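Local atomic coordinates of DNA-binding protein HU (Anabaena sp., PDB entry 1P71), a protein that binds and bends DNA as a histone-like homodimer, wrapping and stabilising the duplex against denaturation, and is essential for heterocyst differentiation. Residues Phe79-Gly82 with Lys83-Glu87. Residues are numbered along the deposited sequence; the frame is centred on the assembly and turned at random.
Sequences FSAG and KLFRE
R86 closes the turn from strand 68-81 into helix 83-89 with two hydrogen bonds, one from its backbone to G82 and one from its side chain to A81. The amide N of R86 gives a nearly straight bond to G82 O (3.0 Å, 176°), the first i-to-i+4 bond of the helix, accepted by the N-cap residue. The R86 side chain then doubles back: CG stands beside its own backbone N (chi1 -66°) and the long chain bends at chi3, letting NH1 reach A81 O at 2.8 Å. This second bond is more bent, at 133°; A81 O sits near the guanidinium edge, tilted somewhat out of its plane. One face of that plane rests over G82 C and K83 CA. In the HU fold this short C-terminal helix follows the last strand of the antiparallel sheet, close to the dimer partner, whose P77 packs on A81, F85 and R86. F85, with CG anti to its backbone N, sends its ring back over the strand, where CD2 lies 4.0 Å from F79 CZ at that ring's edge. The two side chains cross at about a right angle, and their flat apolar rings suit a cluster with F47. The small A81 CB fits against the aliphatic CG of R86, 3.9 Å away.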
loop_
_atom_site.group_PDB
_atom_site.type_symbol
_atom_site.label_atom_id
_atom_site.label_comp_id
_atom_site.label_asym_id
_atom_site.label_seq_id
_atom_site.Cartn_x
_atom_site.Cartn_y
_atom_site.Cartn_z
ATOM N N PHE C 79 -2.834 -4.216 -2.330
ATOM C CA PHE C 79 -3.237 -3.075 -1.510
ATOM C C PHE C 79 -4.627 -2.592 -1.933
ATOM O O PHE C 79 -4.906 -2.519 -3.120
ATOM C CB PHE C 79 -2.214 -1.942 -1.648
ATOM C CG PHE C 79 -2.575 -0.677 -0.884
ATOM C CD1 PHE C 79 -2.514 -0.650 0.495
ATOM C CD2 PHE C 79 -3.000 0.468 -1.560
ATOM C CE1 PHE C 79 -2.835 0.506 1.212
ATOM C CE2 PHE C 79 -3.320 1.633 -0.851
ATOM C CZ PHE C 79 -3.240 1.638 0.541
ATOM N N SER C 80 -5.500 -2.292 -0.980
ATOM C CA SER C 80 -6.780 -1.655 -1.302
ATOM C C SER C 80 -6.910 -0.415 -0.471
ATOM O O SER C 80 -6.963 -0.493 0.742
ATOM C CB SER C 80 -7.970 -2.584 -1.020
ATOM O OG SER C 80 -7.775 -3.821 -1.678
ATOM N N ALA C 81 -6.931 0.724 -1.137
ATOM C CA ALA C 81 -6.908 2.020 -0.486
ATOM C C ALA C 81 -8.207 2.256 0.260
ATOM O O ALA C 81 -9.259 1.891 -0.211
ATOM C CB ALA C 81 -6.676 3.112 -1.511
ATOM N N GLY C 82 -8.105 2.855 1.441
ATOM C CA GLY C 82 -9.269 3.142 2.257
ATOM C C GLY C 82 -9.936 4.411 1.785
ATOM O O GLY C 82 -9.378 5.132 0.956
ATOM N N LYS C 83 -11.120 4.681 2.334
ATOM C CA LYS C 83 -11.989 5.766 1.873
ATOM C C LYS C 83 -11.367 7.150 1.979
ATOM O O LYS C 83 -11.579 7.983 1.098
ATOM C CB LYS C 83 -13.341 5.746 2.589
ATOM C CG LYS C 83 -14.313 6.820 2.120
ATOM C CD LYS C 83 -15.753 6.348 2.248
ATOM C CE LYS C 83 -16.735 7.467 1.948
ATOM N NZ LYS C 83 -18.133 6.951 1.824
ATOM N N LEU C 84 -10.604 7.385 3.043
ATOM C CA LEU C 84 -9.924 8.667 3.250
ATOM C C LEU C 84 -8.814 8.866 2.229
ATOM O O LEU C 84 -8.672 9.955 1.673
ATOM C CB LEU C 84 -9.377 8.822 4.690
ATOM C CG LEU C 84 -8.621 10.143 4.975
ATOM C CD1 LEU C 84 -9.546 11.355 5.359
ATOM C CD2 LEU C 84 -7.472 10.000 5.990
ATOM N N PHE C 85 -8.039 7.818 1.977
ATOM C CA PHE C 85 -6.991 7.868 0.959
ATOM C C PHE C 85 -7.597 8.172 -0.436
ATOM O O PHE C 85 -7.173 9.101 -1.117
ATOM C CB PHE C 85 -6.205 6.557 0.978
ATOM C CG PHE C 85 -4.838 6.640 0.357
ATOM C CD1 PHE C 85 -4.451 7.754 -0.421
ATOM C CD2 PHE C 85 -3.933 5.610 0.535
ATOM C CE1 PHE C 85 -3.189 7.814 -0.985
ATOM C CE2 PHE C 85 -2.655 5.670 -0.031
ATOM C CZ PHE C 85 -2.287 6.772 -0.797
ATOM N N ARG C 86 -8.604 7.405 -0.843
ATOM C CA ARG C 86 -9.308 7.659 -2.117
ATOM C C ARG C 86 -9.873 9.070 -2.307
ATOM O O ARG C 86 -9.825 9.622 -3.408
ATOM C CB ARG C 86 -10.406 6.626 -2.348
ATOM C CG ARG C 86 -9.837 5.217 -2.561
ATOM C CD ARG C 86 -10.866 4.105 -2.713
ATOM N NE ARG C 86 -12.133 4.386 -2.030
ATOM C CZ ARG C 86 -12.632 3.656 -1.030
ATOM N NH1 ARG C 86 -11.975 2.592 -0.586
ATOM N NH2 ARG C 86 -13.797 3.991 -0.481
ATOM N N GLU C 87 -10.419 9.636 -1.237
ATOM C CA GLU C 87 -11.077 10.935 -1.278
ATOM C C GLU C 87 -10.122 12.126 -1.162
ATOM O O GLU C 87 -10.441 13.224 -1.609
ATOM C CB GLU C 87 -12.215 10.990 -0.259
ATOM C CG GLU C 87 -13.361 10.028 -0.608
ATOM C CD GLU C 87 -14.597 10.174 0.266
ATOM O OE1 GLU C 87 -15.683 9.715 -0.155
ATOM O OE2 GLU C 87 -14.498 10.743 1.369
#